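Local coordinates for autophagy protein 5 (Saccharomyces cerevisiae, PDB 2DYO) that is conjugated to Atg12 and takes part in autophagic vesicle formation and in cytoplasm-to-vacuole transport, mitophagy and nucleophagy, at residues Met166-Ser169 and Val170-Arg174; Lys175-Gly178 and Ser179-Thr182. All coordinates share one frame; numbering follows the deposited sequence.

Contact 1: residues Met166-Ser169 and Val170-Arg174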
loop_
_atom_site.group_PDB
_atom_site.type_symbol
_atom_site.label_atom_id
_atom_site.label_comp_id
_atom_site.label_asym_id
_atom_site.label_seq_id
_atom_site.Cartn_x
_atom_site.Cartn_y
_atom_site.Cartn_z
ATOM N N MET A 166 -20.705 5.758 8.476
ATOM C CA MET A 166 -21.872 4.903 8.688
ATOM C C MET A 166 -23.106 5.468 7.993
ATOM O O MET A 166 -24.087 4.754 7.772
ATOM C CB MET A 166 -22.147 4.747 10.183
ATOM C CG MET A 166 -21.027 4.066 10.947
ATOM S SD MET A 166 -20.781 2.345 10.464
ATOM C CE MET A 166 -19.512 2.472 9.231
ATOM N N SER A 167 -23.048 6.747 7.641
ATOM C CA SER A 167 -24.164 7.416 6.983
ATOM C C SER A 167 -24.166 7.266 5.470
ATOM O O SER A 167 -25.114 7.680 4.806
ATOM C CB SER A 167 -24.173 8.901 7.349
ATOM O OG SER A 167 -24.393 9.062 8.739
ATOM N N LEU A 168 -23.104 6.689 4.918
ATOM C CA LEU A 168 -23.045 6.485 3.475
ATOM C C LEU A 168 -24.078 5.416 3.129
ATOM O O LEU A 168 -24.374 4.559 3.957
ATOM C CB LEU A 168 -21.659 5.986 3.059
ATOM C CG LEU A 168 -20.441 6.884 3.279
ATOM C CD1 LEU A 168 -19.180 6.133 2.834
ATOM C CD2 LEU A 168 -20.596 8.168 2.494
ATOM N N SER A 169 -24.637 5.466 1.925
ATOM C CA SER A 169 -25.598 4.444 1.529
ATOM C C SER A 169 -24.775 3.186 1.275
ATOM O O SER A 169 -23.565 3.268 1.044
ATOM C CB SER A 169 -26.338 4.842 0.251
ATOM O OG SER A 169 -25.503 4.772 -0.891
ATOM N N VAL A 170 -25.418 2.027 1.339
ATOM C CA VAL A 170 -24.715 0.778 1.098
ATOM C C VAL A 170 -23.993 0.847 -0.243
ATOM O O VAL A 170 -22.804 0.544 -0.323
ATOM C CB VAL A 170 -25.688 -0.415 1.112
ATOM C CG1 VAL A 170 -24.977 -1.682 0.652
ATOM C CG2 VAL A 170 -26.248 -0.602 2.518
ATOM N N ASN A 171 -24.699 1.273 -1.289
ATOM C CA ASN A 171 -24.092 1.375 -2.615
ATOM C C ASN A 171 -22.980 2.420 -2.699
ATOM O O ASN A 171 -22.083 2.320 -3.538
ATOM C CB ASN A 171 -25.155 1.684 -3.674
ATOM C CG ASN A 171 -26.145 0.549 -3.852
ATOM O OD1 ASN A 171 -25.893 -0.578 -3.429
ATOM N ND2 ASN A 171 -27.274 0.839 -4.493
ATOM N N GLU A 172 -23.040 3.429 -1.840
ATOM C CA GLU A 172 -22.012 4.460 -1.853
ATOM C C GLU A 172 -20.702 3.825 -1.381
ATOM O O GLU A 172 -19.633 4.073 -1.947
ATOM C CB GLU A 172 -22.423 5.614 -0.932
ATOM C CG GLU A 172 -21.981 6.977 -1.431
ATOM C CD GLU A 172 -22.784 8.116 -0.822
ATOM O OE1 GLU A 172 -22.583 9.273 -1.250
ATOM O OE2 GLU A 172 -23.614 7.856 0.080
ATOM N N ALA A 173 -20.806 2.991 -0.350
ATOM C CA ALA A 173 -19.654 2.295 0.211
ATOM C C ALA A 173 -19.077 1.303 -0.795
ATOM O O ALA A 173 -17.863 1.146 -0.895
ATOM C CB ALA A 173 -20.058 1.569 1.484
ATOM N N ARG A 174 -19.952 0.630 -1.534
ATOM C CA ARG A 174 -19.512 -0.339 -2.529
ATOM C C ARG A 174 -18.804 0.391 -3.647
ATOM O O ARG A 174 -17.807 -0.085 -4.185
ATOM C CB ARG A 174 -20.716 -1.094 -3.092
ATOM C CG ARG A 174 -21.701 -1.474 -2.031
ATOM C CD ARG A 174 -21.712 -2.951 -1.765
ATOM N NE ARG A 174 -22.630 -3.643 -2.661
ATOM C CZ ARG A 174 -23.315 -4.727 -2.317
ATOM N NH1 ARG A 174 -23.176 -5.234 -1.100
ATOM N NH2 ARG A 174 -24.147 -5.295 -3.178
#
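S169 and E172 exchange hydrogen bonds as a capping box at the start of helix 170-182, each side chain meeting the backbone N of the other residue. S169, the N-cap, turns its hydroxyl back over the first turn of the helix: with chi1 at 72° OG lies between its own backbone N and carbonyl carbon, and there it accepts from E172 N at 3.0 Å, along a clearly bent N-H line. The reciprocal bond is far straighter. S169 N gives its proton to E172 OE2 at 3.2 Å with an N-H...O angle of 172°, and the carboxylate receives it through the anti lone pair of that oxygen, the one directed away from OE1. The glutamate chain runs extended beyond CG, which carries the carboxylate back past the helix start to the preceding loop. The first regular helical bond follows alongside, A173 N to S169 O at 3.1 Å.

L168 flanks the box. Its side chain crosses that of E172 at about a right angle, and L168 CD2 comes to 3.9 Å from E172 OE2, so aliphatic carbon lies beside the bonded oxygen. Further out, E172 OE1 forms a salt bridge with K194 of helix 185-195, while L168 and E172 both rest on I191 of that helix. A173 packs on F148 of helix 142-159.

The two carboxylate oxygens thus have separate tasks, one holding the N-cap and the other the lysine. K194 and the N-terminal end of the helix would both be expected to stabilise the negative charge of E172.

Contact 2: residues Lys175-Gly178 and Ser179-Thr182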
loop_
_atom_site.group_PDB
_atom_site.type_symbol
_atom_site.label_atom_id
_atom_site.label_comp_id
_atom_site.label_asym_id
_atom_site.label_seq_id
_atom_site.Cartn_x
_atom_site.Cartn_y
_atom_site.Cartn_z
ATOM N N LYS A 175 -19.338 1.558 -3.993
ATOM C CA LYS A 175 -18.785 2.396 -5.052
ATOM C C LYS A 175 -17.394 2.888 -4.639
ATOM O O LYS A 175 -16.502 3.049 -5.472
ATOM C CB LYS A 175 -19.719 3.590 -5.287
ATOM C CG LYS A 175 -19.341 4.520 -6.429
ATOM C CD LYS A 175 -20.287 5.719 -6.443
ATOM C CE LYS A 175 -20.027 6.652 -7.610
ATOM N NZ LYS A 175 -20.945 7.828 -7.582
ATOM N N PHE A 176 -17.228 3.130 -3.344
ATOM C CA PHE A 176 -15.957 3.596 -2.801
ATOM C C PHE A 176 -14.904 2.512 -3.066
ATOM O O PHE A 176 -13.878 2.777 -3.691
ATOM C CB PHE A 176 -16.120 3.871 -1.298
ATOM C CG PHE A 176 -14.963 4.615 -0.672
ATOM C CD1 PHE A 176 -14.124 5.418 -1.440
ATOM C CD2 PHE A 176 -14.724 4.518 0.696
ATOM C CE1 PHE A 176 -13.061 6.113 -0.850
ATOM C CE2 PHE A 176 -13.668 5.205 1.296
ATOM C CZ PHE A 176 -12.835 6.003 0.522
ATOM N N TRP A 177 -15.171 1.287 -2.617
ATOM C CA TRP A 177 -14.241 0.180 -2.839
ATOM C C TRP A 177 -14.060 -0.057 -4.332
ATOM O O TRP A 177 -12.955 -0.320 -4.805
ATOM C CB TRP A 177 -14.762 -1.111 -2.202
ATOM C CG TRP A 177 -13.952 -2.326 -2.596
ATOM C CD1 TRP A 177 -14.363 -3.380 -3.362
ATOM C CD2 TRP A 177 -12.582 -2.582 -2.266
ATOM N NE1 TRP A 177 -13.334 -4.278 -3.528
ATOM C CE2 TRP A 177 -12.230 -3.812 -2.864
ATOM C CE3 TRP A 177 -11.620 -1.891 -1.519
ATOM C CZ2 TRP A 177 -10.951 -4.365 -2.738
ATOM C CZ3 TRP A 177 -10.347 -2.443 -1.395
ATOM C CH2 TRP A 177 -10.027 -3.666 -1.999
ATOM N N GLY A 178 -15.162 0.035 -5.068
ATOM C CA GLY A 178 -15.123 -0.187 -6.497
ATOM C C GLY A 178 -14.121 0.678 -7.232
ATOM O O GLY A 178 -13.464 0.213 -8.164
ATOM N N SER A 179 -14.002 1.935 -6.814
ATOM C CA SER A 179 -13.075 2.866 -7.445
ATOM C C SER A 179 -11.633 2.382 -7.338
ATOM O O SER A 179 -10.804 2.713 -8.178
ATOM C CB SER A 179 -13.187 4.248 -6.802
ATOM O OG SER A 179 -12.734 4.212 -5.461
ATOM N N VAL A 180 -11.333 1.609 -6.297
ATOM C CA VAL A 180 -9.980 1.083 -6.109
ATOM C C VAL A 180 -9.633 0.062 -7.195
ATOM O O VAL A 180 -8.489 -0.012 -7.648
ATOM C CB VAL A 180 -9.826 0.391 -4.737
ATOM C CG1 VAL A 180 -8.407 -0.162 -4.597
ATOM C CG2 VAL A 180 -10.127 1.381 -3.612
ATOM N N ILE A 181 -10.626 -0.723 -7.604
ATOM C CA ILE A 181 -10.421 -1.741 -8.628
ATOM C C ILE A 181 -10.418 -1.118 -10.019
ATOM O O ILE A 181 -9.549 -1.416 -10.840
ATOM C CB ILE A 181 -11.530 -2.819 -8.587
ATOM C CG1 ILE A 181 -11.658 -3.401 -7.177
ATOM C CG2 ILE A 181 -11.211 -3.917 -9.590
ATOM C CD1 ILE A 181 -10.432 -4.150 -6.694
ATOM N N THR A 182 -11.396 -0.253 -10.281
ATOM C CA THR A 182 -11.509 0.401 -11.582
ATOM C C THR A 182 -10.545 1.571 -11.757
ATOM O O THR A 182 -10.292 2.005 -12.877
ATOM C CB THR A 182 -12.935 0.933 -11.814
ATOM O OG1 THR A 182 -13.287 1.826 -10.754
ATOM C CG2 THR A 182 -13.935 -0.208 -11.863
#
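The backbone from K175 to T182 is the C-terminal part of helix 170-182, where i to i+4 bonds such as S179 N to K175 O (3.0 Å) are mixed with i to i+3 bonds such as V180 N to W177 O (2.9 Å). This lies in the alpha-helical bundle region of Atg5, and several of its side chains pack on the bundle helices or on neighbouring loops.

S179 folds its hydroxyl back against the preceding turn. A chi1 of 67° brings OG to F176 O, to which it donates in the carbonyl plane, although the modelled 2.5 Å between S179 OG and F176 O is shorter than expected and the exact length is doubtful. The same carbonyl receives a weak bond from S179 N. The ring of F176 is buried among aromatic neighbours, W151 meeting it edge-to-face and W147 and F188 at inclined angles.

W177 has its CG anti to the backbone N (chi1 171°), and the indole swings toward the next turn. V180 CB sits 4.3 Å above one face of the indole, offset toward its rim, while CG2 approaches CE3 obliquely. W177 CZ2, in the six-membered ring, meets I181 CD1 obliquely at 4.0 Å. W177 also touches W147 and A143 of helix 142-159, and both W177 and I181 reach N50 in a loop. I181 additionally packs on the backbone of another protein chain.

The carbonyl of G178 serves the last turn: it takes a weak bond from I181 N and a nearly straight one from T182 N, whose N-H...O angle is 175° at a T182 N to G178 O distance of 3.0 Å.

Contacts 1 and 2 follow one another in series along helix 170-182, their centres about 12 Å apart, and both fall in the alpha-helical bundle region. Contact 1 starts in the loop after helix 163-166 and occupies the outer end of the helix, its centre about 23 Å from the centre of the chain and at the surface. Contact 2 continues from it without a gap toward the interior, its centre about 15 Å from that of the chain. Helices 142-159 and 185-195 flank both, so one helix runs from a capped, polar start to an aromatic, partly buried end, where loop residues and the other protein chain also join the packing.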